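Local atomic coordinates of glutathione S-transferase (Bombyx mori, PDB entry 5ZFG), a protein that probably transfers glutathione to electrophilic compounds, as members of the glutathione S-transferase superfamily do, and metabolises the insecticide diazinon in the silkworm. Residues Pro55-Asp59 against Ile70-Ile74; Ser105-Ile110 against Lys131-Leu136. One frame throughout, in Å; residues are numbered along the deposited sequence. Where two conformers were deposited one is given.

The two contacts lie in the two halves of a glutathione S-transferase subunit, on opposite sides of its centre, with their own centres about 25 Å apart. Contact 1 packs a strand on a helix in the thioredoxin-like N-terminal domain; contact 2 pairs two helices of the all-helical C-terminal domain. They follow one another along the chain, helix 67-78 of contact 1 being succeeded by helix 89-114 of contact 2. Their nearest atoms remain about 9 Å apart. Pro55, in contact 1, has its side chain about 4 Å from a bound acetate ion, probably acquired from the crystallisation liquor; with a cis peptide before it, it probably corresponds to the cis-proline that borders the glutathione site in related transferases.

Contact 1: Pro55-Asp59 against Ile70-Ile74; sequences PVLDD and ILQYI
Asp59 OD2 is gripped by two phenol groups: Tyr73 OH donates a hydrogen bond of 2.6 Å to it, and Tyr78 OH, five residues further along helix 67-78, bonds to the same oxygen. The Tyr73 hydroxyl reaches OD2 on its anti side, 30° out of the carboxylate plane, and the carboxylate and ring planes stand 67° apart. With CG anti to the backbone N (chi1 167°), Tyr73 extends its ring to the end of strand 56-59. An aspartate suits this place because its short chain presents a carboxylate to donors coming from the helix, and the two bonds satisfy a buried oxygen.

Between this polar end and Pro55 the contact is apolar. Leu57 carries it: its CD2 methyl lies 3.8 Å from Tyr73 CD2, near the plane of the ring and at its edge, the two side chains crossing at about a right angle. The same methyl meets Ile74 CD1 at 3.7 Å and Ile70 CG2 at 4.1 Å, so one branched leucine tip fills the groove between residues a turn apart on the helix.

This is the thioredoxin-like half of the glutathione S-transferase fold, in which helix 67-78 packs on the mixed sheet and strand 56-59 runs antiparallel to both its neighbours. The strand and helix segments run in roughly the same direction, and the alternation of the strand turns Leu57 and Asp59 toward the helix while Val56 faces Tyr6 and Asn49.

At the other end, Ile70 CD1 approaches the backbone Leu57 N at 4.0 Å and Pro55 CG at 4.2 Å. Pro55, preceded by a cis peptide bond, offers a compact ring that also rests on Pro13 and Ser14 of helix 12-23.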
ATOM      1  N   PRO B  55       9.475  -6.545   7.672  1.00  5.98           N
ATOM      2  CA  PRO B  55      10.801  -5.990   7.960  1.00  6.37           C
ATOM      3  C   PRO B  55      10.852  -4.513   8.357  1.00  7.40           C
ATOM      4  O   PRO B  55       9.862  -3.781   8.249  1.00  8.06           O
ATOM      5  CB  PRO B  55      11.533  -6.198   6.631  1.00  7.12           C
ATOM      6  CG  PRO B  55      10.466  -5.948   5.608  1.00  7.48           C
ATOM      7  CD  PRO B  55       9.228  -6.603   6.213  1.00  5.46           C
ATOM      8  N   VAL B  56      12.038  -4.066   8.778  1.00  5.14           N
ATOM      9  CA  VAL B  56      12.329  -2.639   8.918  1.00  6.89           C
ATOM     10  C   VAL B  56      13.759  -2.405   8.449  1.00  6.70           C
ATOM     11  O   VAL B  56      14.636  -3.246   8.659  1.00  6.79           O
ATOM     12  CB  VAL B  56      12.091  -2.132  10.364  1.00  8.09           C
ATOM     13  CG1 VAL B  56      13.004  -2.829  11.392  1.00  7.96           C
ATOM     14  CG2 VAL B  56      12.228  -0.610  10.443  1.00 10.58           C
ATOM     15  N   LEU B  57      13.970  -1.291   7.755  1.00  5.99           N
ATOM     16  CA  LEU B  57      15.278  -0.892   7.239  1.00  6.04           C
ATOM     17  C   LEU B  57      15.874   0.193   8.116  1.00  9.78           C
ATOM     18  O   LEU B  57      15.175   1.116   8.539  1.00 11.27           O
ATOM     19  CB  LEU B  57      15.140  -0.379   5.802  1.00  8.20           C
ATOM     20  CG  LEU B  57      16.409  -0.082   5.004  1.00 12.17           C
ATOM     21  CD1 LEU B  57      17.036  -1.365   4.478  1.00 12.31           C
ATOM     22  CD2 LEU B  57      16.087   0.882   3.855  1.00  7.82           C
ATOM     23  N   ASP B  58      17.174   0.083   8.388  1.00  6.79           N
ATOM     24  CA  ASP B  58      17.935   1.141   9.045  1.00 11.49           C
ATOM     25  C   ASP B  58      19.008   1.613   8.068  1.00 11.45           C
ATOM     26  O   ASP B  58      19.989   0.900   7.821  1.00 13.45           O
ATOM     27  CB  ASP B  58      18.541   0.642  10.356  1.00 11.14           C
ATOM     28  CG  ASP B  58      19.495   1.657  10.994  1.00 23.28           C
ATOM     29  OD1 ASP B  58      19.636   2.791  10.481  1.00 15.57           O
ATOM     30  OD2 ASP B  58      20.107   1.305  12.024  1.00 24.78           O
ATOM     31  N   ASP B  59      18.813   2.803   7.507  1.00 13.32           N
ATOM     32  CA  ASP B  59      19.757   3.408   6.562  1.00 15.69           C
ATOM     33  C   ASP B  59      20.425   4.566   7.294  1.00 16.61           C
ATOM     34  O   ASP B  59      19.914   5.687   7.315  1.00 17.17           O
ATOM     35  CB  ASP B  59      19.071   3.880   5.273  1.00 17.92           C
ATOM     36  CG  ASP B  59      20.073   4.200   4.165  1.00 20.72           C
ATOM     37  OD1 ASP B  59      21.300   4.058   4.412  1.00 21.00           O
ATOM     38  OD2 ASP B  59      19.654   4.586   3.052  1.00 19.15           O
ATOM     39  N   ILE B  70       9.778   0.465   1.495  1.00  4.38           N
ATOM     40  CA  ILE B  70      11.211   0.147   1.472  1.00  6.19           C
ATOM     41  C   ILE B  70      11.663  -0.150   0.049  1.00  6.00           C
ATOM     42  O   ILE B  70      12.706   0.349  -0.400  1.00  5.10           O
ATOM     43  CB  ILE B  70      11.531  -1.031   2.412  1.00  5.01           C
ATOM     44  CG1 ILE B  70      11.220  -0.671   3.873  1.00  7.98           C
ATOM     45  CG2 ILE B  70      13.030  -1.428   2.266  1.00  4.85           C
ATOM     46  CD1 ILE B  70      11.280  -1.885   4.814  1.00  6.61           C
ATOM     47  N   LEU B  71      10.871  -0.937  -0.697  1.00  4.50           N
ATOM     48  CA  LEU B  71      11.198  -1.231  -2.092  1.00  5.21           C
ATOM     49  C   LEU B  71      11.318   0.051  -2.916  1.00  5.76           C
ATOM     50  O   LEU B  71      12.269   0.232  -3.696  1.00  5.00           O
ATOM     51  CB  LEU B  71      10.141  -2.153  -2.706  1.00  5.16           C
ATOM     52  CG  LEU B  71      10.065  -3.598  -2.184  1.00  3.30           C
ATOM     53  CD1 LEU B  71       8.870  -4.325  -2.759  1.00  5.68           C
ATOM     54  CD2 LEU B  71      11.358  -4.322  -2.539  1.00  8.31           C
ATOM     55  N   GLN B  72      10.357   0.954  -2.757  1.00  3.99           N
ATOM     56  CA  GLN B  72      10.392   2.213  -3.505  1.00  5.35           C
ATOM     57  C   GLN B  72      11.604   3.061  -3.121  1.00  6.64           C
ATOM     58  O   GLN B  72      12.251   3.673  -3.988  1.00  6.56           O
ATOM     59  CB  GLN B  72       9.079   2.963  -3.269  1.00  4.31           C
ATOM     60  CG  GLN B  72       7.888   2.206  -3.887  1.00  5.66           C
ATOM     61  CD  GLN B  72       6.541   2.600  -3.310  1.00 13.32           C
ATOM     62  OE1 GLN B  72       6.437   2.964  -2.143  1.00  6.34           O
ATOM     63  NE2 GLN B  72       5.491   2.510  -4.136  1.00 11.72           N
ATOM     64  N   TYR B  73      11.952   3.068  -1.835  1.00  4.69           N
ATOM     65  CA  TYR B  73      13.036   3.920  -1.350  1.00  6.88           C
ATOM     66  C   TYR B  73      14.390   3.427  -1.841  1.00  7.31           C
ATOM     67  O   TYR B  73      15.220   4.227  -2.277  1.00  6.83           O
ATOM     68  CB  TYR B  73      13.005   3.967   0.173  1.00  5.22           C
ATOM     69  CG  TYR B  73      14.256   4.562   0.811  1.00  7.13           C
ATOM     70  CD1 TYR B  73      14.513   5.919   0.719  1.00 10.00           C
ATOM     71  CD2 TYR B  73      15.157   3.760   1.489  1.00 11.38           C
ATOM     72  CE1 TYR B  73      15.644   6.472   1.296  1.00 10.47           C
ATOM     73  CE2 TYR B  73      16.305   4.301   2.066  1.00 10.47           C
ATOM     74  CZ  TYR B  73      16.531   5.661   1.964  1.00 10.55           C
ATOM     75  OH  TYR B  73      17.649   6.223   2.546  1.00 16.66           O
ATOM     76  N   ILE B  74      14.617   2.113  -1.796  1.00  6.59           N
ATOM     77  CA  ILE B  74      15.895   1.571  -2.251  1.00  7.41           C
ATOM     78  C   ILE B  74      16.147   1.947  -3.709  1.00 11.53           C
ATOM     79  O   ILE B  74      17.267   2.327  -4.090  1.00  8.80           O
ATOM     80  CB  ILE B  74      15.922   0.044  -2.029  1.00  7.24           C
ATOM     81  CG1 ILE B  74      16.020  -0.270  -0.539  1.00 10.23           C
ATOM     82  CG2 ILE B  74      17.085  -0.576  -2.799  1.00 14.18           C
ATOM     83  CD1 ILE B  74      16.748   0.748   0.267  1.00 19.99           C
TER

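Contact 2: Ser105-Ile110 against Lys131-Leu136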
ATOM      1  N   SER B 105      -4.882  -6.995  -1.339  1.00  7.53           N
ATOM      2  CA  SER B 105      -5.774  -8.049  -1.817  0.69  9.58           C
ATOM      3  C   SER B 105      -5.072  -9.387  -2.047  1.00 11.05           C
ATOM      4  O   SER B 105      -5.450 -10.415  -1.475  1.00 10.95           O
ATOM      5  CB  SER B 105      -6.450  -7.596  -3.119  0.69 12.94           C
ATOM      6  OG  SER B 105      -6.991  -6.288  -2.986  0.69 13.09           O
ATOM      7  N   TYR B 106      -4.066  -9.387  -2.928  1.00  7.73           N
ATOM      8  CA  TYR B 106      -3.487 -10.646  -3.395  1.00  8.68           C
ATOM      9  C   TYR B 106      -2.824 -11.401  -2.251  1.00  8.49           C
ATOM     10  O   TYR B 106      -3.170 -12.554  -1.972  1.00  8.78           O
ATOM     11  CB  TYR B 106      -2.483 -10.383  -4.524  1.00  9.68           C
ATOM     12  CG  TYR B 106      -2.016 -11.607  -5.313  1.00  9.06           C
ATOM     13  CD1 TYR B 106      -2.809 -12.170  -6.315  1.00  9.47           C
ATOM     14  CD2 TYR B 106      -0.758 -12.170  -5.085  1.00 10.75           C
ATOM     15  CE1 TYR B 106      -2.363 -13.268  -7.064  1.00 11.56           C
ATOM     16  CE2 TYR B 106      -0.308 -13.263  -5.825  1.00 12.33           C
ATOM     17  CZ  TYR B 106      -1.113 -13.811  -6.808  1.00 14.34           C
ATOM     18  OH  TYR B 106      -0.647 -14.900  -7.528  1.00 11.18           O
ATOM     19  N   TYR B 107      -1.854 -10.769  -1.588  1.00  7.75           N
ATOM     20  CA  TYR B 107      -1.220 -11.402  -0.430  1.00  7.96           C
ATOM     21  C   TYR B 107      -2.214 -11.586   0.716  1.00 11.40           C
ATOM     22  O   TYR B 107      -2.183 -12.605   1.418  1.00  9.72           O
ATOM     23  CB  TYR B 107      -0.008 -10.569   0.004  1.00  6.81           C
ATOM     24  CG  TYR B 107       0.821 -11.172   1.106  1.00 12.22           C
ATOM     25  CD1 TYR B 107       1.167 -12.516   1.083  1.00 12.50           C
ATOM     26  CD2 TYR B 107       1.267 -10.388   2.168  1.00 14.37           C
ATOM     27  CE1 TYR B 107       1.937 -13.073   2.110  1.00 13.68           C
ATOM     28  CE2 TYR B 107       2.054 -10.925   3.183  1.00 17.06           C
ATOM     29  CZ  TYR B 107       2.378 -12.271   3.152  1.00 15.03           C
ATOM     30  OH  TYR B 107       3.157 -12.807   4.158  1.00 16.34           O
ATOM     31  N   ALA B 108      -3.121 -10.623   0.906  1.00  8.16           N
ATOM     32  CA  ALA B 108      -4.090 -10.703   1.995  1.00 10.80           C
ATOM     33  C   ALA B 108      -4.954 -11.951   1.872  1.00 10.82           C
ATOM     34  O   ALA B 108      -5.143 -12.683   2.850  1.00 12.67           O
ATOM     35  CB  ALA B 108      -4.960  -9.448   2.006  1.00 16.19           C
ATOM     36  N   ASN B 109      -5.468 -12.218   0.665  1.00  8.08           N
ATOM     37  CA  ASN B 109      -6.344 -13.369   0.439  1.00 10.77           C
ATOM     38  C   ASN B 109      -5.556 -14.669   0.383  1.00 12.86           C
ATOM     39  O   ASN B 109      -5.974 -15.676   0.963  1.00 11.32           O
ATOM     40  CB  ASN B 109      -7.130 -13.207  -0.867  1.00 12.83           C
ATOM     41  CG  ASN B 109      -8.279 -12.246  -0.749  1.00 13.57           C
ATOM     42  OD1 ASN B 109      -8.657 -11.854   0.344  1.00 15.54           O
ATOM     43  ND2 ASN B 109      -8.844 -11.857  -1.889  1.00 15.27           N
ATOM     44  N   ILE B 110      -4.436 -14.681  -0.347  1.00 11.49           N
ATOM     45  CA  ILE B 110      -3.682 -15.923  -0.500  1.00 11.54           C
ATOM     46  C   ILE B 110      -3.141 -16.379   0.851  1.00 12.21           C
ATOM     47  O   ILE B 110      -3.314 -17.538   1.240  1.00 11.17           O
ATOM     48  CB  ILE B 110      -2.575 -15.760  -1.557  1.00 10.19           C
ATOM     49  CG1 ILE B 110      -3.211 -15.826  -2.945  1.00 11.28           C
ATOM     50  CG2 ILE B 110      -1.495 -16.842  -1.394  1.00 17.98           C
ATOM     51  CD1 ILE B 110      -2.274 -15.459  -4.076  1.00 10.86           C
ATOM     52  N   LYS B 131     -11.690 -17.075  -2.430  1.00 12.19           N
ATOM     53  CA  LYS B 131     -11.004 -15.794  -2.484  1.00 12.52           C
ATOM     54  C   LYS B 131      -9.590 -15.940  -3.033  1.00 14.39           C
ATOM     55  O   LYS B 131      -9.089 -15.019  -3.688  1.00 13.19           O
ATOM     56  CB  LYS B 131     -11.013 -15.146  -1.100  1.00 14.04           C
ATOM     57  CG  LYS B 131     -12.399 -14.559  -0.718  1.00 16.55           C
ATOM     58  CD  LYS B 131     -12.411 -14.018   0.694  1.00 18.12           C
ATOM     59  CE  LYS B 131     -13.812 -13.576   1.126  1.00 30.48           C
ATOM     60  NZ  LYS B 131     -14.166 -12.212   0.661  1.00 26.19           N
ATOM     61  N   VAL B 132      -8.938 -17.086  -2.801  1.00 12.78           N
ATOM     62  CA  VAL B 132      -7.671 -17.356  -3.479  1.00 14.19           C
ATOM     63  C   VAL B 132      -7.878 -17.342  -4.986  1.00 14.83           C
ATOM     64  O   VAL B 132      -7.120 -16.709  -5.733  1.00 11.73           O
ATOM     65  CB  VAL B 132      -7.073 -18.701  -3.021  1.00 15.32           C
ATOM     66  CG1 VAL B 132      -5.892 -19.063  -3.905  1.00 14.18           C
ATOM     67  CG2 VAL B 132      -6.666 -18.645  -1.557  1.00 12.10           C
ATOM     68  N   HIS B 133      -8.927 -18.022  -5.455  1.00 11.97           N
ATOM     69  CA  HIS B 133      -9.146 -18.081  -6.898  1.00 16.49           C
ATOM     70  C   HIS B 133      -9.517 -16.716  -7.469  1.00 12.34           C
ATOM     71  O   HIS B 133      -9.150 -16.405  -8.605  1.00 13.88           O
ATOM     72  CB  HIS B 133     -10.209 -19.141  -7.223  1.00 12.82           C
ATOM     73  CG  HIS B 133      -9.667 -20.537  -7.211  1.00 18.77           C
ATOM     74  ND1 HIS B 133      -8.827 -21.014  -8.192  1.00 19.14           N
ATOM     75  CD2 HIS B 133      -9.802 -21.541  -6.310  1.00 16.79           C
ATOM     76  CE1 HIS B 133      -8.488 -22.261  -7.914  1.00 19.85           C
ATOM     77  NE2 HIS B 133      -9.066 -22.606  -6.777  1.00 26.75           N
ATOM     78  N   ILE B 134     -10.225 -15.882  -6.707  1.00 13.00           N
ATOM     79  CA  ILE B 134     -10.538 -14.542  -7.200  1.00 14.98           C
ATOM     80  C   ILE B 134      -9.265 -13.706  -7.348  1.00 15.43           C
ATOM     81  O   ILE B 134      -9.097 -12.979  -8.340  1.00 12.62           O
ATOM     82  CB  ILE B 134     -11.577 -13.868  -6.283  1.00 13.92           C
ATOM     83  CG1 ILE B 134     -12.944 -14.531  -6.482  1.00 20.28           C
ATOM     84  CG2 ILE B 134     -11.679 -12.385  -6.589  1.00 18.72           C
ATOM     85  CD1 ILE B 134     -13.848 -14.457  -5.282  1.00 26.35           C
ATOM     86  N   SER B 135      -8.329 -13.827  -6.397  1.00 11.87           N
ATOM     87  CA  SER B 135      -7.072 -13.081  -6.481  1.00 15.19           C
ATOM     88  C   SER B 135      -6.244 -13.531  -7.674  1.00 10.41           C
ATOM     89  O   SER B 135      -5.678 -12.703  -8.400  1.00 11.08           O
ATOM     90  CB  SER B 135      -6.265 -13.248  -5.197  1.00 14.78           C
ATOM     91  OG  SER B 135      -6.948 -12.702  -4.089  1.00 14.88           O
ATOM     92  N   LEU B 136      -6.127 -14.854  -7.866  1.00 11.31           N
ATOM     93  CA  LEU B 136      -5.452 -15.367  -9.046  1.00 11.15           C
ATOM     94  C   LEU B 136      -6.140 -14.882 -10.312  1.00 12.37           C
ATOM     95  O   LEU B 136      -5.473 -14.467 -11.269  1.00 16.22           O
ATOM     96  CB  LEU B 136      -5.415 -16.899  -8.995  1.00 11.55           C
ATOM     97  CG  LEU B 136      -4.545 -17.450  -7.867  1.00 11.30           C
ATOM     98  CD1 LEU B 136      -4.844 -18.908  -7.590  1.00 11.46           C
ATOM     99  CD2 LEU B 136      -3.068 -17.253  -8.206  1.00 13.67           C
TER
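Asn109 and Ser135 form the polar link between helices 89-114 and 126-146: Asn109 ND2 donates to Ser135 OG at 3.0 Å with an N-H...O angle of 152°, and the hydroxyl lies close to the amide plane. With CG set beside its own backbone N (chi1 -77°), Asn109 directs this amide across the gap. Its flat end also lies against the aliphatic base of Lys131, CG to CB 4.0 Å, while the rest of the lysine chain leads away from the contact. Serine is small enough to sit at the interface, where the CA atoms of Tyr106 and Ser135 come within 5.3 Å. Replacing Asn109 with an alanine would probably leave Ser135 OG without this donor and open a gap beside Lys131 CB.

A ring C-H to carbonyl approach comes next: Tyr106 turns the edge of its ring to the backbone, Ser135 O lying in the ring plane 3.6 Å from CD1. The Tyr106 hydroxyl is hydrogen-bonded to Thr167 OG1 of a third helix, 160-172.

The remaining contacts are apolar. Leu136 passes the Tyr106 ring obliquely, its CD2 3.4 Å from Tyr106 OH. One turn on, Ile110 CG1 meets Val132 CG1 at 4.3 Å, and Ile110 CD1 lies over a face of the Tyr106 ring.

Segments 105-110 and 131-136, part of the C-terminal helical bundle, run antiparallel, their axes 8.7 Å apart at closest and crossing at -155°. The directional amide-hydroxyl bond, at the more exposed side, probably holds the Asn109 amide in one orientation, beside apolar packing of Ile110, Val132 and Leu136.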